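Local coordinates for protein FTT_1639c (Francisella tularensis subsp. tularensis, PDB 7KZW) that is of unknown function but is probably anchored in the membrane by a transmembrane helix, this beta-rich piece being the part that probably follows it, at residues 8-12 with 24-29; 37-41 with 84-89; 64-68 with 81-85. The protein carries 3 engineered substitutions. All blocks are in the same frame, centred on the assembly; numbering follows the deposited sequence.

Interaction 1: residues 8-12 with 24-29. Engineered in segment 24-29: M25 (natural residue Ile).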
loop_
_atom_site.group_PDB
_atom_site.type_symbol
_atom_site.label_atom_id
_atom_site.label_comp_id
_atom_site.label_asym_id
_atom_site.label_seq_id
_atom_site.Cartn_x
_atom_site.Cartn_y
_atom_site.Cartn_z
ATOM N N LEU A 8 -0.442 -8.671 -4.254
ATOM C CA LEU A 8 0.373 -7.486 -4.155
ATOM C C LEU A 8 1.415 -7.706 -3.067
ATOM O O LEU A 8 1.045 -7.980 -1.910
ATOM C CB LEU A 8 -0.560 -6.311 -3.817
ATOM C CG LEU A 8 0.106 -4.950 -3.670
ATOM C CD1 LEU A 8 0.702 -4.512 -4.982
ATOM C CD2 LEU A 8 -0.907 -3.904 -3.152
ATOM N N PRO A 9 2.717 -7.677 -3.386
ATOM C CA PRO A 9 3.717 -8.101 -2.387
ATOM C C PRO A 9 3.919 -7.101 -1.248
ATOM O O PRO A 9 3.747 -5.897 -1.412
ATOM C CB PRO A 9 5.002 -8.252 -3.216
ATOM C CG PRO A 9 4.508 -8.382 -4.654
ATOM C CD PRO A 9 3.302 -7.553 -4.748
ATOM N N LEU A 10 4.268 -7.639 -0.073
ATOM C CA LEU A 10 4.679 -6.865 1.082
ATOM C C LEU A 10 6.192 -6.663 0.972
ATOM O O LEU A 10 6.956 -7.651 0.961
ATOM C CB LEU A 10 4.288 -7.627 2.358
ATOM C CG LEU A 10 4.730 -6.927 3.624
ATOM C CD1 LEU A 10 4.001 -5.652 3.880
ATOM C CD2 LEU A 10 4.475 -7.865 4.803
ATOM N N LEU A 11 6.634 -5.426 0.841
ATOM C CA LEU A 11 8.067 -5.135 0.712
ATOM C C LEU A 11 8.769 -5.003 2.039
ATOM O O LEU A 11 9.921 -5.465 2.179
ATOM C CB LEU A 11 8.286 -3.806 0.017
ATOM C CG LEU A 11 8.123 -3.775 -1.473
ATOM C CD1 LEU A 11 8.148 -2.341 -2.017
ATOM C CD2 LEU A 11 9.309 -4.569 -2.026
ATOM N N LYS A 12 8.111 -4.382 3.015
ATOM C CA LYS A 12 8.794 -3.981 4.239
ATOM C C LYS A 12 7.704 -3.728 5.271
ATOM O O LYS A 12 6.572 -3.378 4.927
ATOM C CB LYS A 12 9.537 -2.648 3.970
ATOM C CG LYS A 12 10.571 -2.277 4.990
ATOM C CD LYS A 12 11.409 -1.073 4.507
ATOM C CE LYS A 12 12.742 -0.992 5.297
ATOM N NZ LYS A 12 13.003 0.349 5.929
ATOM N N ASN A 24 2.982 -1.133 6.920
ATOM C CA ASN A 24 3.285 -2.146 5.899
ATOM C C ASN A 24 3.479 -1.386 4.593
ATOM O O ASN A 24 2.638 -0.533 4.225
ATOM C CB ASN A 24 2.121 -3.128 5.670
ATOM C CG ASN A 24 2.016 -4.280 6.689
ATOM O OD1 ASN A 24 1.237 -5.206 6.462
ATOM N ND2 ASN A 24 2.871 -4.302 7.748
HETATM N N MSE A 25 4.553 -1.683 3.861
HETATM C CA MSE A 25 4.785 -1.097 2.545
HETATM C C MSE A 25 4.568 -2.183 1.500
HETATM O O MSE A 25 5.215 -3.228 1.580
HETATM C CB MSE A 25 6.235 -0.604 2.467
HETATM C CG MSE A 25 6.578 0.115 1.195
HETATM SE SE MSE A 25 5.735 1.831 1.057
HETATM C CE MSE A 25 6.848 2.840 2.259
ATOM N N PHE A 26 3.680 -1.917 0.545
ATOM C CA PHE A 26 3.384 -2.848 -0.533
ATOM C C PHE A 26 3.987 -2.352 -1.827
ATOM O O PHE A 26 3.964 -1.131 -2.103
ATOM C CB PHE A 26 1.879 -3.002 -0.701
ATOM C CG PHE A 26 1.200 -3.494 0.544
ATOM C CD1 PHE A 26 1.279 -4.822 0.884
ATOM C CD2 PHE A 26 0.544 -2.628 1.406
ATOM C CE1 PHE A 26 0.672 -5.310 2.040
ATOM C CE2 PHE A 26 -0.073 -3.091 2.556
ATOM C CZ PHE A 26 -0.000 -4.421 2.883
ATOM N N GLY A 27 4.507 -3.269 -2.635
ATOM C CA GLY A 27 5.112 -2.912 -3.904
ATOM C C GLY A 27 5.938 -4.078 -4.422
ATOM O O GLY A 27 5.754 -5.210 -3.989
ATOM N N PHE A 28 6.892 -3.766 -5.299
ATOM C CA PHE A 28 7.619 -4.811 -6.019
ATOM C C PHE A 28 9.123 -4.672 -5.799
ATOM O O PHE A 28 9.635 -3.594 -5.483
ATOM C CB PHE A 28 7.327 -4.739 -7.526
ATOM C CG PHE A 28 5.864 -4.862 -7.844
ATOM C CD1 PHE A 28 5.285 -6.116 -7.942
ATOM C CD2 PHE A 28 5.068 -3.726 -8.061
ATOM C CE1 PHE A 28 3.928 -6.280 -8.186
ATOM C CE2 PHE A 28 3.702 -3.870 -8.347
ATOM C CZ PHE A 28 3.140 -5.160 -8.418
ATOM N N CYS A 29 9.840 -5.767 -6.024
ATOM C CA CYS A 29 11.303 -5.797 -6.006
ATOM C C CYS A 29 11.857 -6.454 -7.275
ATOM O O CYS A 29 11.155 -6.648 -8.274
ATOM C CB CYS A 29 11.738 -6.472 -4.702
ATOM S SG CYS A 29 11.302 -8.222 -4.584
#
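Backbone hydrogen bonds set the register here. G27 N donates to P9 O at 3.0 Å, L11 N to M25 O at 2.7 Å, and M25 N to K12 O at 2.8 Å with a nearly straight N-H...O angle of 174°. M25 O takes a second, weak bond from K12 N at 3.4 Å, so L11 and K12 both face M25. The register slips by one residue at that point: L10 pairs with F26 in a non-hydrogen-bonded pair, while K12 pairs with M25 in a hydrogen-bonded one. The F26 CA hydrogen also points at P9 O, with CA and O 3.2 Å apart.

L11, first of the two bulge residues, sends its side chain over the neighbouring strand; its CD1 rests 3.6 Å from G27 CA, in space that a beta-carbon at 27 would contest. On the L10 and F26 face, L10 CD1 packs 3.8 Å from F26 CE1 and L8 CD2 lies 3.8 Å from F26 CB. L8 and F26 continue inward to V107 and Y105 of strand 102-111. Past the strand end, P9 CD touches F28 CE1 at 3.7 Å, and the F28 ring meets Y116 edge-to-face. M25, an engineered selenomethionine, packs its CB 4.2 Å from K12 CB. This is an antiparallel beta hairpin, strands 6-16 and 21-27, interrupted by a classic beta bulge.

Interaction 2: residues 37-41 with 84-89; sequences IFNIM and YLSGRN. Engineered in segment 37-41: M41 (natural residue Ile).
Neither segment is regular strand or helix; they run side by side in the same direction, with CA pairs N39-L85 at 4.7 Å, I40-S86 at 5.6 Å and M41-G87 at 5.4 Å. Direct hydrogen bonds run from I40 N to L85 O and from N39 ND2 to N89 OD1, both 3.0 Å. N39 (phi/psi -108/-177, chi1 p) accepts through OD1 from M41 N at 2.8 Å, an Asx turn. S86-N89 forms a type I beta turn closed by N89 N to S86 O, 2.8 Å; S86 OG bonds R88 N (an ST turn) and E90 N. N89 (62/32, chi1 m) brings OD1 to N39. The loop between strands 21-27 and 48-58 thus docks on that between 79-83 and 90-97. Three waters bridge I37 O to N89 OD1, F38 O to L85 N, and N39 ND2 to G87 O. I37 CG2 meets L85 CD1 at 3.4 Å; I40, chi1 p, sets CG2 3.6 Å from Y84 CB; engineered selenomethionine M41 has SE 3.6 Å from G87 CA.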
loop_
_atom_site.group_PDB
_atom_site.type_symbol
_atom_site.label_atom_id
_atom_site.label_comp_id
_atom_site.label_asym_id
_atom_site.label_seq_id
_atom_site.Cartn_x
_atom_site.Cartn_y
_atom_site.Cartn_z
ATOM N N ILE A 37 6.049 -2.901 -16.438
ATOM C CA ILE A 37 5.629 -2.075 -15.318
ATOM C C ILE A 37 6.763 -1.104 -15.010
ATOM O O ILE A 37 7.890 -1.532 -14.735
ATOM C CB ILE A 37 5.295 -2.925 -14.084
ATOM C CG1 ILE A 37 4.142 -3.887 -14.406
ATOM C CG2 ILE A 37 4.981 -1.996 -12.890
ATOM C CD1 ILE A 37 2.823 -3.185 -14.484
ATOM N N PHE A 38 6.470 0.194 -15.061
ATOM C CA PHE A 38 7.453 1.263 -14.894
ATOM C C PHE A 38 7.008 2.198 -13.796
ATOM O O PHE A 38 5.805 2.284 -13.494
ATOM C CB PHE A 38 7.596 2.045 -16.201
ATOM C CG PHE A 38 8.041 1.174 -17.327
ATOM C CD1 PHE A 38 9.355 0.737 -17.390
ATOM C CD2 PHE A 38 7.147 0.725 -18.273
ATOM C CE1 PHE A 38 9.803 -0.088 -18.425
ATOM C CE2 PHE A 38 7.568 -0.116 -19.317
ATOM C CZ PHE A 38 8.909 -0.513 -19.388
ATOM N N ASN A 39 7.984 2.845 -13.135
ATOM C CA ASN A 39 7.748 3.704 -11.998
ATOM C C ASN A 39 7.951 5.172 -12.358
ATOM O O ASN A 39 8.253 5.514 -13.511
ATOM C CB ASN A 39 8.569 3.244 -10.783
ATOM C CG ASN A 39 10.055 3.386 -10.987
ATOM O OD1 ASN A 39 10.500 4.426 -11.427
ATOM N ND2 ASN A 39 10.824 2.359 -10.639
ATOM N N ILE A 40 7.813 6.054 -11.357
ATOM C CA ILE A 40 7.822 7.483 -11.653
ATOM C C ILE A 40 9.193 8.015 -12.027
ATOM O O ILE A 40 9.339 9.188 -12.404
ATOM C CB ILE A 40 7.140 8.333 -10.555
ATOM C CG1 ILE A 40 7.843 8.168 -9.208
ATOM C CG2 ILE A 40 5.661 7.976 -10.519
ATOM C CD1 ILE A 40 7.181 9.051 -8.102
HETATM N N MSE A 41 10.222 7.204 -11.898
HETATM C CA MSE A 41 11.563 7.642 -12.372
HETATM C C MSE A 41 11.685 7.349 -13.853
HETATM O O MSE A 41 12.642 7.841 -14.445
HETATM C CB MSE A 41 12.668 6.858 -11.697
HETATM C CG MSE A 41 12.862 7.193 -10.243
HETATM SE SE MSE A 41 14.261 6.097 -9.404
HETATM C CE MSE A 41 15.451 6.678 -10.767
ATOM N N TYR A 84 0.726 5.464 -8.666
ATOM C CA TYR A 84 1.926 5.202 -9.433
ATOM C C TYR A 84 2.987 4.660 -8.510
ATOM O O TYR A 84 3.022 4.978 -7.332
ATOM C CB TYR A 84 2.432 6.510 -10.052
ATOM C CG TYR A 84 1.442 7.066 -11.051
ATOM C CD1 TYR A 84 0.423 7.910 -10.656
ATOM C CD2 TYR A 84 1.524 6.691 -12.381
ATOM C CE1 TYR A 84 -0.509 8.399 -11.586
ATOM C CE2 TYR A 84 0.573 7.134 -13.306
ATOM C CZ TYR A 84 -0.389 8.017 -12.885
ATOM O OH TYR A 84 -1.331 8.508 -13.795
ATOM N N LEU A 85 3.893 3.856 -9.061
ATOM C CA LEU A 85 4.981 3.316 -8.263
ATOM C C LEU A 85 6.041 4.380 -8.002
ATOM O O LEU A 85 6.447 5.111 -8.918
ATOM C CB LEU A 85 5.639 2.177 -9.032
ATOM C CG LEU A 85 4.809 0.900 -9.142
ATOM C CD1 LEU A 85 5.510 -0.056 -10.090
ATOM C CD2 LEU A 85 4.656 0.244 -7.735
ATOM N N SER A 86 6.547 4.411 -6.771
ATOM C CA SER A 86 7.678 5.294 -6.467
ATOM C C SER A 86 8.937 4.784 -7.152
ATOM O O SER A 86 8.982 3.689 -7.738
ATOM C CB SER A 86 7.950 5.334 -4.965
ATOM O OG SER A 86 8.566 4.107 -4.564
ATOM N N GLY A 87 10.013 5.548 -7.019
ATOM C CA GLY A 87 11.235 5.109 -7.641
ATOM C C GLY A 87 11.837 3.846 -7.052
ATOM O O GLY A 87 12.674 3.201 -7.719
ATOM N N ARG A 88 11.458 3.481 -5.842
ATOM C CA ARG A 88 11.827 2.220 -5.217
ATOM C C ARG A 88 10.737 1.181 -5.380
ATOM O O ARG A 88 10.672 0.213 -4.617
ATOM C CB ARG A 88 12.159 2.419 -3.744
ATOM C CG ARG A 88 13.427 3.193 -3.499
ATOM C CD ARG A 88 13.880 3.086 -2.032
ATOM N NE ARG A 88 12.772 3.199 -1.075
ATOM C CZ ARG A 88 12.463 4.340 -0.464
ATOM N NH1 ARG A 88 13.193 5.419 -0.716
ATOM N NH2 ARG A 88 11.438 4.409 0.390
ATOM N N ASN A 89 9.844 1.397 -6.352
ATOM C CA ASN A 89 8.788 0.448 -6.703
ATOM C C ASN A 89 7.809 0.183 -5.566
ATOM O O ASN A 89 7.241 -0.908 -5.449
ATOM C CB ASN A 89 9.350 -0.830 -7.324
ATOM C CG ASN A 89 9.997 -0.535 -8.627
ATOM O OD1 ASN A 89 9.381 0.002 -9.518
ATOM N ND2 ASN A 89 11.302 -0.827 -8.717
HETATM O O HOH W 1 9.658 -0.659 -12.323
HETATM O O HOH W 2 3.963 3.543 -11.873
HETATM O O HOH W 3 13.768 2.750 -10.289
#

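Interaction 3: residues 64-68 with 81-85; sequences YAADT and FTAYL
Y84, Y64 and A65 carry most of this contact, formed where strands 60-65 and 79-83 run out into loops. In the sheet 60-65 lies between 72-75 and 90-97, while 79-83 is an outermost strand beside 48-58, so the two are not neighbours. The touching parts, 64-68 and 81-84, run 61° apart; A65 CA sits 5.4 Å from Y84 CA, and A66 CA 5.0 Å from A83 CA. Y84 has extended backbone angles (-127/152) and chi1 m. Its N donates to A65 O at 3.0 Å, and its ring lies along the 66-68 loop: T68 CG2 stands 3.9 Å from the ring centroid, 20° off the normal, a CH-pi contact, while A66 O approaches the ring edge 3.8 Å from CE1.

A65 works through its backbone. Besides the bond from Y84, its O receives a CA-H...O contact from A83 CA at 3.3 Å, and a water accepts from A65 N and donates to Y84 O, 2.7 Å each.

Y64, extended with chi1 p, stacks face-to-face on F81, also chi1 p: centroids are 4.1 Å apart, planes inclined 25°, with Y64 CE1 3.5 Å from F81 CD2. L92 and I75 lie against both rings. With one direct hydrogen bond and one water bridge, the two strand ends are held chiefly by aromatic side chains, not by continuous sheet pairing.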
loop_
_atom_site.group_PDB
_atom_site.type_symbol
_atom_site.label_atom_id
_atom_site.label_comp_id
_atom_site.label_asym_id
_atom_site.label_seq_id
_atom_site.Cartn_x
_atom_site.Cartn_y
_atom_site.Cartn_z
ATOM N N TYR A 64 -0.282 6.930 -0.997
ATOM C CA TYR A 64 0.120 6.496 -2.340
ATOM C C TYR A 64 0.662 7.689 -3.100
ATOM O O TYR A 64 0.518 8.819 -2.661
ATOM C CB TYR A 64 -1.079 5.884 -3.093
ATOM C CG TYR A 64 -2.300 6.756 -3.234
ATOM C CD1 TYR A 64 -2.537 7.455 -4.393
ATOM C CD2 TYR A 64 -3.226 6.845 -2.208
ATOM C CE1 TYR A 64 -3.665 8.247 -4.533
ATOM C CE2 TYR A 64 -4.371 7.600 -2.347
ATOM C CZ TYR A 64 -4.618 8.309 -3.529
ATOM O OH TYR A 64 -5.739 9.109 -3.690
ATOM N N ALA A 65 1.300 7.418 -4.249
ATOM C CA ALA A 65 1.728 8.475 -5.159
ATOM C C ALA A 65 0.578 8.747 -6.123
ATOM O O ALA A 65 0.219 7.887 -6.950
ATOM C CB ALA A 65 2.990 8.051 -5.912
ATOM N N ALA A 66 -0.043 9.927 -5.999
ATOM C CA ALA A 66 -1.284 10.193 -6.708
ATOM C C ALA A 66 -1.026 10.727 -8.108
ATOM O O ALA A 66 -1.976 10.752 -8.922
ATOM C CB ALA A 66 -2.091 11.242 -5.938
ATOM N N ASP A 67 0.202 11.081 -8.442
ATOM C CA ASP A 67 0.501 11.517 -9.781
ATOM C C ASP A 67 1.950 11.188 -10.123
ATOM O O ASP A 67 2.698 10.686 -9.283
ATOM C CB ASP A 67 0.127 13.001 -9.956
ATOM C CG ASP A 67 1.003 13.969 -9.175
ATOM O OD1 ASP A 67 2.138 13.643 -8.805
ATOM O OD2 ASP A 67 0.541 15.129 -8.950
ATOM N N THR A 68 2.331 11.529 -11.362
ATOM C CA THR A 68 3.659 11.142 -11.835
ATOM C C THR A 68 4.761 12.019 -11.278
ATOM O O THR A 68 5.932 11.768 -11.547
ATOM C CB THR A 68 3.721 11.087 -13.356
ATOM O OG1 THR A 68 3.326 12.346 -13.880
ATOM C CG2 THR A 68 2.765 9.995 -13.906
ATOM N N PHE A 81 -8.971 4.935 -6.693
ATOM C CA PHE A 81 -8.005 5.997 -6.980
ATOM C C PHE A 81 -6.984 5.517 -8.010
ATOM O O PHE A 81 -6.853 4.312 -8.267
ATOM C CB PHE A 81 -7.279 6.502 -5.701
ATOM C CG PHE A 81 -6.596 5.401 -4.884
ATOM C CD1 PHE A 81 -7.329 4.644 -3.965
ATOM C CD2 PHE A 81 -5.246 5.111 -5.043
ATOM C CE1 PHE A 81 -6.716 3.659 -3.225
ATOM C CE2 PHE A 81 -4.644 4.110 -4.306
ATOM C CZ PHE A 81 -5.351 3.394 -3.406
ATOM N N THR A 82 -6.212 6.465 -8.514
ATOM C CA THR A 82 -5.084 6.177 -9.417
ATOM C C THR A 82 -3.781 6.346 -8.669
ATOM O O THR A 82 -3.606 7.339 -7.962
ATOM C CB THR A 82 -5.102 7.152 -10.559
ATOM O OG1 THR A 82 -6.396 7.182 -11.142
ATOM C CG2 THR A 82 -4.022 6.734 -11.646
ATOM N N ALA A 83 -2.890 5.387 -8.789
ATOM C CA ALA A 83 -1.604 5.391 -8.074
ATOM C C ALA A 83 -0.466 4.995 -8.993
ATOM O O ALA A 83 -0.674 4.330 -10.021
ATOM C CB ALA A 83 -1.643 4.363 -6.939
ATOM N N TYR A 84 0.726 5.464 -8.666
ATOM C CA TYR A 84 1.926 5.202 -9.433
ATOM C C TYR A 84 2.987 4.660 -8.510
ATOM O O TYR A 84 3.022 4.978 -7.332
ATOM C CB TYR A 84 2.432 6.510 -10.052
ATOM C CG TYR A 84 1.442 7.066 -11.051
ATOM C CD1 TYR A 84 0.423 7.910 -10.656
ATOM C CD2 TYR A 84 1.524 6.691 -12.381
ATOM C CE1 TYR A 84 -0.509 8.399 -11.586
ATOM C CE2 TYR A 84 0.573 7.134 -13.306
ATOM C CZ TYR A 84 -0.389 8.017 -12.885
ATOM O OH TYR A 84 -1.331 8.508 -13.795
ATOM N N LEU A 85 3.893 3.856 -9.061
ATOM C CA LEU A 85 4.981 3.316 -8.263
ATOM C C LEU A 85 6.041 4.380 -8.002
ATOM O O LEU A 85 6.447 5.111 -8.918
ATOM C CB LEU A 85 5.639 2.177 -9.032
ATOM C CG LEU A 85 4.809 0.900 -9.142
ATOM C CD1 LEU A 85 5.510 -0.056 -10.090
ATOM C CD2 LEU A 85 4.656 0.244 -7.735
HETATM O O HOH W 4 1.257 4.876 -5.288
#

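In the fold
Interactions 1 and 2 are partly buried, interaction 3 a surface contact; their centres lie about 7, 13 and 11 Å from the centre of the chain. Interaction 1 pairs neighbouring strands within the sheet. Interaction 2 uses the N39 and N89 side-chain amides with three bridging waters; interaction 3 uses a ring stack, a CH-pi contact and a single water. The centres of 2 and 3 are about 9 Å apart and they share Y84 and L85: I40 docks on this corner in interaction 2, and its CB packs 3.8 Å from T68 O of interaction 3. L85 CD2 lies 4.0 Å from F28 CD2 of interaction 1, while F28 N probably hydrogen-bonds N89 O at 2.9 Å.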